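Local coordinates for nuclease-like protein (PDB 6GRB), which probably acts as a structure-selective, magnesium-dependent endonuclease that resolves four-way DNA junctions and cuts 5'-flaps, at residues E358-R368 / G451-W459; T377-E388 / P435-E445. All coordinates share one frame; numbering follows the deposited sequence.

Overall arrangement
Interactions 1 and 2 belong to the region matching the Gen1 C-terminal domain family, and their centres are 10 Å apart. Strand 377-384 is the middle of a three-stranded antiparallel sheet: interaction 2 pairs it with strand 439-444, while interaction 1 sets helix 453-464 against the other outer strand, 364-371. In sequence, 377-388 / 435-445 nests within the loop closed by 358-368 / 451-459. The two meet through packing of V362 on V382, a probable hydrogen bond from K363 N to S383 O (2.8 Å) and a K363-E388 salt bridge. Both lie away from the magnesium site of D141 and D143; their nearest atoms are about 33 Å (interaction 1) and 25 Å (interaction 2) from the bound DNA.

Interaction 1. Residues E358-R368 / G451-W459; sequences ESTLVKGISMR and GVPVTVEDW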
loop_
_atom_site.group_PDB
_atom_site.type_symbol
_atom_site.label_atom_id
_atom_site.label_comp_id
_atom_site.label_asym_id
_atom_site.label_seq_id
_atom_site.Cartn_x
_atom_site.Cartn_y
_atom_site.Cartn_z
ATOM N N GLU A 358 25.209 5.328 19.792
ATOM C CA GLU A 358 24.306 4.178 19.752
ATOM C C GLU A 358 23.415 4.114 20.983
ATOM O O GLU A 358 22.196 3.918 20.875
ATOM C CB GLU A 358 25.106 2.887 19.629
ATOM C CG GLU A 358 24.918 2.225 18.321
ATOM C CD GLU A 358 25.740 0.983 18.202
ATOM O OE1 GLU A 358 25.766 0.186 19.172
ATOM O OE2 GLU A 358 26.375 0.816 17.138
ATOM N N SER A 359 24.007 4.278 22.167
ATOM C CA SER A 359 23.215 4.179 23.388
ATOM C C SER A 359 22.046 5.165 23.436
ATOM O O SER A 359 21.127 4.969 24.243
ATOM C CB SER A 359 24.108 4.379 24.612
ATOM O OG SER A 359 23.384 4.083 25.792
ATOM N N THR A 360 22.039 6.197 22.586
ATOM C CA THR A 360 20.989 7.201 22.683
ATOM C C THR A 360 19.659 6.704 22.149
ATOM O O THR A 360 18.636 7.351 22.392
ATOM C CB THR A 360 21.397 8.492 21.948
ATOM O OG1 THR A 360 20.686 9.608 22.516
ATOM C CG2 THR A 360 21.069 8.412 20.466
ATOM N N LEU A 361 19.642 5.577 21.435
ATOM C CA LEU A 361 18.409 5.042 20.878
ATOM C C LEU A 361 17.992 3.723 21.497
ATOM O O LEU A 361 16.805 3.398 21.472
ATOM C CB LEU A 361 18.545 4.853 19.356
ATOM N N VAL A 362 18.933 2.975 22.070
ATOM C CA VAL A 362 18.717 1.586 22.454
ATOM C C VAL A 362 19.559 1.298 23.685
ATOM O O VAL A 362 20.787 1.437 23.651
ATOM C CB VAL A 362 19.092 0.641 21.298
ATOM C CG1 VAL A 362 19.392 -0.747 21.825
ATOM C CG2 VAL A 362 18.014 0.632 20.205
ATOM N N LYS A 363 18.924 0.899 24.785
ATOM C CA LYS A 363 19.698 0.603 25.985
ATOM C C LYS A 363 20.144 -0.854 26.081
ATOM O O LYS A 363 21.150 -1.129 26.736
ATOM C CB LYS A 363 18.900 0.974 27.233
ATOM C CG LYS A 363 18.274 2.349 27.147
ATOM C CD LYS A 363 19.315 3.467 27.133
ATOM C CE LYS A 363 18.635 4.819 26.925
ATOM N NZ LYS A 363 19.587 5.951 27.014
ATOM N N GLY A 364 19.446 -1.793 25.452
ATOM C CA GLY A 364 19.839 -3.185 25.579
ATOM C C GLY A 364 18.991 -4.086 24.706
ATOM O O GLY A 364 17.928 -3.697 24.203
ATOM N N ILE A 365 19.495 -5.309 24.536
ATOM C CA ILE A 365 18.821 -6.385 23.825
ATOM C C ILE A 365 18.757 -7.575 24.766
ATOM O O ILE A 365 19.725 -7.863 25.475
ATOM C CB ILE A 365 19.557 -6.759 22.521
ATOM C CG1 ILE A 365 19.793 -5.516 21.662
ATOM C CG2 ILE A 365 18.784 -7.802 21.739
ATOM C CD1 ILE A 365 20.757 -5.766 20.500
ATOM N N SER A 366 17.619 -8.259 24.793
ATOM C CA SER A 366 17.419 -9.335 25.753
ATOM C C SER A 366 16.998 -10.650 25.130
ATOM O O SER A 366 16.940 -11.651 25.857
ATOM C CB SER A 366 16.373 -8.938 26.813
ATOM O OG SER A 366 15.155 -8.525 26.209
ATOM N N MET A 367 16.630 -10.672 23.860
ATOM C CA MET A 367 16.131 -11.897 23.263
ATOM C C MET A 367 16.028 -11.754 21.752
ATOM O O MET A 367 16.287 -10.710 21.217
ATOM C CB MET A 367 14.751 -12.188 23.877
ATOM C CG MET A 367 14.165 -13.591 23.759
ATOM S SD MET A 367 12.624 -13.828 24.664
ATOM C CE MET A 367 12.641 -12.313 25.552
ATOM N N ARG A 368 15.651 -12.859 21.117
ATOM C CA ARG A 368 15.470 -12.950 19.679
ATOM C C ARG A 368 14.308 -13.904 19.433
ATOM O O ARG A 368 14.047 -14.797 20.239
ATOM C CB ARG A 368 16.739 -13.471 19.007
ATOM C CG ARG A 368 16.485 -14.287 17.750
ATOM C CD ARG A 368 17.601 -14.101 16.735
ATOM N NE ARG A 368 17.307 -14.769 15.471
ATOM C CZ ARG A 368 18.116 -14.760 14.415
ATOM N NH1 ARG A 368 19.273 -14.116 14.470
ATOM N NH2 ARG A 368 17.767 -15.396 13.306
ATOM N N GLY A 451 21.364 0.645 12.428
ATOM C CA GLY A 451 21.290 1.824 13.264
ATOM C C GLY A 451 22.128 1.730 14.514
ATOM O O GLY A 451 22.783 2.704 14.894
ATOM N N VAL A 452 22.131 0.562 15.152
ATOM C CA VAL A 452 22.898 0.344 16.375
ATOM C C VAL A 452 23.835 -0.851 16.219
ATOM O O VAL A 452 23.747 -1.813 16.996
ATOM C CB VAL A 452 21.963 0.163 17.577
ATOM C CG1 VAL A 452 21.419 1.515 18.003
ATOM C CG2 VAL A 452 20.830 -0.785 17.220
ATOM N N PRO A 453 24.778 -0.811 15.269
ATOM C CA PRO A 453 25.527 -2.034 14.931
ATOM C C PRO A 453 26.374 -2.629 16.052
ATOM O O PRO A 453 26.470 -3.863 16.127
ATOM C CB PRO A 453 26.398 -1.583 13.746
ATOM C CG PRO A 453 26.437 -0.084 13.823
ATOM C CD PRO A 453 25.094 0.293 14.340
ATOM N N VAL A 454 27.024 -1.830 16.906
ATOM C CA VAL A 454 27.920 -2.480 17.857
ATOM C C VAL A 454 27.164 -3.000 19.075
ATOM O O VAL A 454 27.713 -3.807 19.839
ATOM C CB VAL A 454 29.111 -1.578 18.248
ATOM C CG1 VAL A 454 29.936 -1.256 17.016
ATOM C CG2 VAL A 454 28.684 -0.303 18.928
ATOM N N THR A 455 25.905 -2.590 19.255
ATOM C CA THR A 455 25.060 -3.198 20.281
ATOM C C THR A 455 24.632 -4.610 19.882
ATOM O O THR A 455 24.546 -5.503 20.733
ATOM C CB THR A 455 23.837 -2.322 20.529
ATOM O OG1 THR A 455 24.257 -0.969 20.749
ATOM C CG2 THR A 455 23.083 -2.811 21.742
ATOM N N VAL A 456 24.359 -4.831 18.590
ATOM C CA VAL A 456 23.974 -6.163 18.134
ATOM C C VAL A 456 25.169 -7.121 18.185
ATOM O O VAL A 456 24.992 -8.321 18.433
ATOM C CB VAL A 456 23.341 -6.092 16.727
ATOM C CG1 VAL A 456 22.814 -7.446 16.298
ATOM C CG2 VAL A 456 22.214 -5.076 16.699
ATOM N N GLU A 457 26.400 -6.627 17.971
ATOM C CA GLU A 457 27.569 -7.495 18.131
ATOM C C GLU A 457 27.691 -7.967 19.569
ATOM O O GLU A 457 27.821 -9.171 19.831
ATOM C CB GLU A 457 28.868 -6.787 17.713
ATOM C CG GLU A 457 28.771 -5.955 16.450
ATOM C CD GLU A 457 29.951 -6.151 15.515
ATOM O OE1 GLU A 457 31.113 -6.039 15.979
ATOM O OE2 GLU A 457 29.708 -6.420 14.307
ATOM N N ASP A 458 27.665 -7.022 20.517
ATOM C CA ASP A 458 27.875 -7.369 21.922
ATOM C C ASP A 458 26.824 -8.355 22.402
ATOM O O ASP A 458 27.142 -9.298 23.135
ATOM C CB ASP A 458 27.864 -6.111 22.796
ATOM C CG ASP A 458 28.955 -5.122 22.411
ATOM O OD1 ASP A 458 30.106 -5.551 22.182
ATOM O OD2 ASP A 458 28.650 -3.911 22.335
ATOM N N TRP A 459 25.568 -8.170 21.973
ATOM C CA TRP A 459 24.543 -9.148 22.311
ATOM C C TRP A 459 24.844 -10.495 21.669
ATOM O O TRP A 459 24.636 -11.544 22.284
ATOM C CB TRP A 459 23.154 -8.658 21.901
ATOM C CG TRP A 459 22.111 -9.658 22.321
ATOM C CD1 TRP A 459 21.614 -9.864 23.603
ATOM C CD2 TRP A 459 21.466 -10.626 21.485
ATOM N NE1 TRP A 459 20.690 -10.885 23.593
ATOM C CE2 TRP A 459 20.580 -11.371 22.310
ATOM C CE3 TRP A 459 21.541 -10.930 20.127
ATOM C CZ2 TRP A 459 19.787 -12.406 21.809
ATOM C CZ3 TRP A 459 20.750 -11.951 19.631
ATOM C CH2 TRP A 459 19.886 -12.681 20.475
#
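The indole of W459 receives the CG2 methyl of I365 over one face: CG2 lies 3.8 Å from the centroid of the W459 five-membered ring and 6° off its normal, a CH-pi contact centred on that ring. Farther along, W459 CH2 meets R368 CB obliquely at 3.6 Å, while W459 CD1 approaches I365 O at 3.3 Å. With CG anti to the backbone N (chi1 -177°), the indole reaches from the helix to lie along the strand from I365 to R368, crossing the I365 side chain at about a right angle. The other branch of I365 ends in CD1, which fits against V456 CG2 at 4.1 Å. With an alanine in place of W459, I365 CG2 and R368 CB would probably lose the surface they rest on, opening a gap between strand and helix. This strand-on-helix packing, with short axes 8.7 Å apart at closest approach, places helix 453-464 against the sheet, consistent with the chromodomain-like fold known from human GEN1. At the other end, the second flat group, the E358 carboxylate, sits at the first turn of the helix. Its OE2 accepts V454 N at 2.7 Å on the syn side, close to straight at 166°, and the grip rests on this bond. E358 OE1 takes a weak bond from T455 N; its 2.5 Å separation from T455 OG1 is too short to be trusted in detail. Backbone N-H groups at a helix N-terminus would be expected to stabilise the negative charge. V452 CG1 packs against V362 CB at 4.1 Å as well as against E358 CG.

Interaction 2. Residues T377-E388 / P435-E445; sequences TPELRVSFIPAE and PWQPDLAWVPE
R381 folds over W442 across the paired strands. Its CG is anti to the backbone N (chi1 -175°), and a bend at chi2 (69°) carries the chain across the face of the indole, with CD over its centre and CB 3.8 Å from the centroid of the W442 six-membered ring. The guanidinium follows as an off-centre cation-pi contact, CZ lying 4.4 Å from the centroid of the W442 five-membered ring; R381 NH1 and W442 NE1 are both donors and form no hydrogen bond. L440 CB covers a guanidinium face, 3.3 Å above its plane. On the opposite face of the sheet, which carries F384, D439 and A441, F384 holds CG between its backbone N and carbonyl carbon (chi1 58°), which turns the ring under D439 CB and brings its edge to A441 CB, 3.5 Å from F384 CE1. Beyond the strands, A387 CB sits over the W436 six-membered ring at 3.7 Å. Alternating hydrogen-bonded and non-hydrogen-bonded pairs from E379-P444 to F384-D439 join middle and outer strands of the three-stranded antiparallel sheet of the Gen1 C-terminal domain. Strand 364-371 flanks the other edge of 377-384, helix 318-340 covers F384 and P386, and helix 18-29 meets T377 and P444.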
loop_
_atom_site.group_PDB
_atom_site.type_symbol
_atom_site.label_atom_id
_atom_site.label_comp_id
_atom_site.label_asym_id
_atom_site.label_seq_id
_atom_site.Cartn_x
_atom_site.Cartn_y
_atom_site.Cartn_z
ATOM N N THR A 377 10.367 -13.035 10.298
ATOM C CA THR A 377 11.447 -12.058 10.266
ATOM C C THR A 377 12.148 -12.036 11.619
ATOM O O THR A 377 11.480 -11.917 12.660
ATOM C CB THR A 377 10.945 -10.664 9.957
ATOM O OG1 THR A 377 10.112 -10.699 8.798
ATOM C CG2 THR A 377 12.127 -9.745 9.687
ATOM N N PRO A 378 13.474 -12.165 11.660
ATOM C CA PRO A 378 14.179 -12.119 12.950
ATOM C C PRO A 378 14.000 -10.767 13.624
ATOM O O PRO A 378 14.215 -9.722 13.018
ATOM C CB PRO A 378 15.641 -12.371 12.563
ATOM C CG PRO A 378 15.551 -13.135 11.288
ATOM C CD PRO A 378 14.348 -12.613 10.563
ATOM N N GLU A 379 13.597 -10.793 14.890
ATOM C CA GLU A 379 13.429 -9.576 15.664
ATOM C C GLU A 379 14.255 -9.679 16.929
ATOM O O GLU A 379 14.484 -10.772 17.454
ATOM C CB GLU A 379 11.965 -9.320 16.012
ATOM C CG GLU A 379 11.104 -8.936 14.815
ATOM C CD GLU A 379 9.646 -8.760 15.195
ATOM O OE1 GLU A 379 9.104 -7.657 14.976
ATOM O OE2 GLU A 379 9.054 -9.721 15.732
ATOM N N LEU A 380 14.716 -8.532 17.404
ATOM C CA LEU A 380 15.452 -8.450 18.654
ATOM C C LEU A 380 14.643 -7.639 19.658
ATOM O O LEU A 380 14.019 -6.629 19.299
ATOM C CB LEU A 380 16.839 -7.829 18.431
ATOM C CG LEU A 380 17.859 -8.659 17.621
ATOM C CD1 LEU A 380 19.204 -7.962 17.522
ATOM C CD2 LEU A 380 18.022 -10.033 18.236
ATOM N N ARG A 381 14.634 -8.100 20.904
ATOM C CA ARG A 381 13.893 -7.448 21.983
ATOM C C ARG A 381 14.734 -6.299 22.521
ATOM O O ARG A 381 15.763 -6.524 23.164
ATOM C CB ARG A 381 13.578 -8.451 23.093
ATOM C CG ARG A 381 12.719 -7.912 24.198
ATOM C CD ARG A 381 11.311 -7.659 23.709
ATOM N NE ARG A 381 10.378 -7.542 24.826
ATOM C CZ ARG A 381 9.085 -7.242 24.704
ATOM N NH1 ARG A 381 8.563 -7.023 23.500
ATOM N NH2 ARG A 381 8.315 -7.149 25.790
ATOM N N VAL A 382 14.346 -5.071 22.203
ATOM C CA VAL A 382 15.144 -3.923 22.616
ATOM C C VAL A 382 14.519 -3.007 23.655
ATOM O O VAL A 382 13.314 -2.756 23.654
ATOM C CB VAL A 382 15.552 -3.068 21.399
ATOM C CG1 VAL A 382 16.277 -1.810 21.853
ATOM C CG2 VAL A 382 16.420 -3.878 20.448
ATOM N N SER A 383 15.377 -2.468 24.514
ATOM C CA SER A 383 15.000 -1.555 25.581
ATOM C C SER A 383 15.344 -0.148 25.177
ATOM O O SER A 383 16.267 0.063 24.437
ATOM C CB SER A 383 15.709 -1.888 26.891
ATOM O OG SER A 383 17.102 -1.733 26.801
ATOM N N PHE A 384 14.616 0.809 25.726
ATOM C CA PHE A 384 14.731 2.226 25.397
ATOM C C PHE A 384 13.910 3.019 26.412
ATOM O O PHE A 384 13.057 2.465 27.116
ATOM C CB PHE A 384 14.250 2.515 23.966
ATOM C CG PHE A 384 12.824 2.099 23.706
ATOM C CD1 PHE A 384 12.524 0.805 23.320
ATOM C CD2 PHE A 384 11.783 3.001 23.847
ATOM C CE1 PHE A 384 11.214 0.417 23.084
ATOM C CE2 PHE A 384 10.472 2.616 23.610
ATOM C CZ PHE A 384 10.195 1.317 23.225
ATOM N N ILE A 385 14.169 4.324 26.479
ATOM C CA ILE A 385 13.461 5.210 27.395
ATOM C C ILE A 385 12.473 6.037 26.564
ATOM O O ILE A 385 12.908 6.952 25.848
ATOM C CB ILE A 385 14.418 6.114 28.187
ATOM C CG1 ILE A 385 15.536 5.293 28.854
ATOM C CG2 ILE A 385 13.634 6.928 29.233
ATOM C CD1 ILE A 385 15.131 4.592 30.145
ATOM N N PRO A 386 11.169 5.748 26.630
ATOM C CA PRO A 386 10.217 6.447 25.735
ATOM C C PRO A 386 10.315 7.967 25.759
ATOM O O PRO A 386 10.422 8.588 24.697
ATOM C CB PRO A 386 8.860 5.939 26.239
ATOM C CG PRO A 386 9.143 4.577 26.755
ATOM C CD PRO A 386 10.526 4.649 27.375
ATOM N N ALA A 387 10.289 8.585 26.943
ATOM C CA ALA A 387 10.371 10.044 27.030
ATOM C C ALA A 387 11.731 10.567 26.584
ATOM O O ALA A 387 11.819 11.669 26.030
ATOM C CB ALA A 387 10.068 10.508 28.457
ATOM N N GLU A 388 12.799 9.802 26.811
ATOM C CA GLU A 388 14.109 10.206 26.312
ATOM C C GLU A 388 14.150 10.163 24.788
ATOM O O GLU A 388 14.705 11.062 24.147
ATOM C CB GLU A 388 15.195 9.315 26.934
ATOM C CG GLU A 388 16.603 9.472 26.372
ATOM C CD GLU A 388 17.657 8.715 27.198
ATOM O OE1 GLU A 388 17.632 8.821 28.446
ATOM O OE2 GLU A 388 18.509 8.017 26.607
ATOM N N PRO A 435 6.973 7.166 31.377
ATOM C CA PRO A 435 7.823 7.391 30.192
ATOM C C PRO A 435 9.327 7.441 30.475
ATOM O O PRO A 435 10.130 7.483 29.538
ATOM C CB PRO A 435 7.318 8.740 29.652
ATOM C CG PRO A 435 6.449 9.341 30.768
ATOM C CD PRO A 435 5.890 8.165 31.493
ATOM N N TRP A 436 9.736 7.439 31.743
ATOM C CA TRP A 436 11.163 7.498 32.057
ATOM C C TRP A 436 11.777 6.142 32.392
ATOM O O TRP A 436 12.996 5.986 32.264
ATOM C CB TRP A 436 11.408 8.494 33.192
ATOM C CG TRP A 436 11.075 9.878 32.740
ATOM C CD1 TRP A 436 9.946 10.590 33.035
ATOM C CD2 TRP A 436 11.850 10.700 31.854
ATOM N NE1 TRP A 436 9.984 11.818 32.406
ATOM C CE2 TRP A 436 11.143 11.908 31.676
ATOM C CE3 TRP A 436 13.080 10.535 31.196
ATOM C CZ2 TRP A 436 11.626 12.948 30.877
ATOM C CZ3 TRP A 436 13.556 11.574 30.392
ATOM C CH2 TRP A 436 12.828 12.761 30.243
ATOM N N GLN A 437 10.964 5.147 32.683
ATOM C CA GLN A 437 11.477 3.812 32.916
ATOM C C GLN A 437 11.712 3.156 31.561
ATOM O O GLN A 437 11.221 3.619 30.553
ATOM C CB GLN A 437 10.467 2.969 33.685
ATOM C CG GLN A 437 10.498 3.140 35.192
ATOM C CD GLN A 437 11.815 3.680 35.709
ATOM O OE1 GLN A 437 12.837 3.000 35.668
ATOM N NE2 GLN A 437 11.793 4.900 36.216
ATOM N N PRO A 438 12.482 2.074 31.529
ATOM C CA PRO A 438 12.716 1.366 30.258
ATOM C C PRO A 438 11.464 0.674 29.728
ATOM O O PRO A 438 10.768 -0.032 30.464
ATOM C CB PRO A 438 13.803 0.350 30.625
ATOM C CG PRO A 438 14.521 0.996 31.766
ATOM C CD PRO A 438 13.463 1.685 32.556
ATOM N N ASP A 439 11.194 0.870 28.437
ATOM C CA ASP A 439 10.172 0.147 27.687
ATOM C C ASP A 439 10.856 -0.878 26.782
ATOM O O ASP A 439 12.053 -0.780 26.503
ATOM C CB ASP A 439 9.322 1.116 26.848
ATOM C CG ASP A 439 7.889 0.626 26.613
ATOM O OD1 ASP A 439 7.621 -0.597 26.605
ATOM O OD2 ASP A 439 7.013 1.494 26.427
ATOM N N LEU A 440 10.090 -1.863 26.313
ATOM C CA LEU A 440 10.609 -2.914 25.450
ATOM C C LEU A 440 9.807 -2.959 24.161
ATOM O O LEU A 440 8.585 -2.806 24.182
ATOM C CB LEU A 440 10.553 -4.295 26.128
ATOM C CG LEU A 440 11.329 -4.560 27.420
ATOM C CD1 LEU A 440 11.240 -6.019 27.771
ATOM C CD2 LEU A 440 12.785 -4.147 27.305
ATOM N N ALA A 441 10.492 -3.186 23.046
ATOM C CA ALA A 441 9.852 -3.361 21.752
ATOM C C ALA A 441 10.584 -4.431 20.952
ATOM O O ALA A 441 11.787 -4.641 21.127
ATOM C CB ALA A 441 9.842 -2.058 20.957
ATOM N N TRP A 442 9.852 -5.099 20.067
ATOM C CA TRP A 442 10.448 -6.001 19.087
ATOM C C TRP A 442 10.756 -5.221 17.812
ATOM O O TRP A 442 9.846 -4.660 17.181
ATOM C CB TRP A 442 9.530 -7.182 18.771
ATOM C CG TRP A 442 9.378 -8.193 19.867
ATOM C CD1 TRP A 442 8.286 -8.380 20.654
ATOM C CD2 TRP A 442 10.334 -9.187 20.267
ATOM N NE1 TRP A 442 8.503 -9.411 21.533
ATOM C CE2 TRP A 442 9.751 -9.927 21.313
ATOM C CE3 TRP A 442 11.622 -9.520 19.842
ATOM C CZ2 TRP A 442 10.414 -10.981 21.942
ATOM C CZ3 TRP A 442 12.277 -10.566 20.453
ATOM C CH2 TRP A 442 11.678 -11.282 21.499
ATOM N N VAL A 443 12.029 -5.195 17.425
ATOM C CA VAL A 443 12.454 -4.478 16.222
ATOM C C VAL A 443 13.176 -5.457 15.303
ATOM O O VAL A 443 13.959 -6.293 15.791
ATOM C CB VAL A 443 13.328 -3.263 16.578
ATOM C CG1 VAL A 443 13.770 -2.531 15.325
ATOM C CG2 VAL A 443 12.557 -2.326 17.499
ATOM N N PRO A 444 12.913 -5.422 13.992
ATOM C CA PRO A 444 13.583 -6.364 13.067
ATOM C C PRO A 444 15.099 -6.261 13.134
ATOM O O PRO A 444 15.666 -5.169 13.095
ATOM C CB PRO A 444 13.045 -5.950 11.691
ATOM C CG PRO A 444 11.668 -5.398 12.001
ATOM C CD PRO A 444 11.786 -4.717 13.346
ATOM N N GLU A 445 15.750 -7.426 13.223
ATOM C CA GLU A 445 17.197 -7.493 13.442
ATOM C C GLU A 445 17.979 -6.713 12.383
ATOM O O GLU A 445 19.004 -6.095 12.696
ATOM C CB GLU A 445 17.659 -8.960 13.476
ATOM C CG GLU A 445 19.128 -9.146 13.757
ATOM C CD GLU A 445 19.566 -10.606 13.659
ATOM O OE1 GLU A 445 18.901 -11.370 12.930
ATOM O OE2 GLU A 445 20.576 -11.002 14.302
#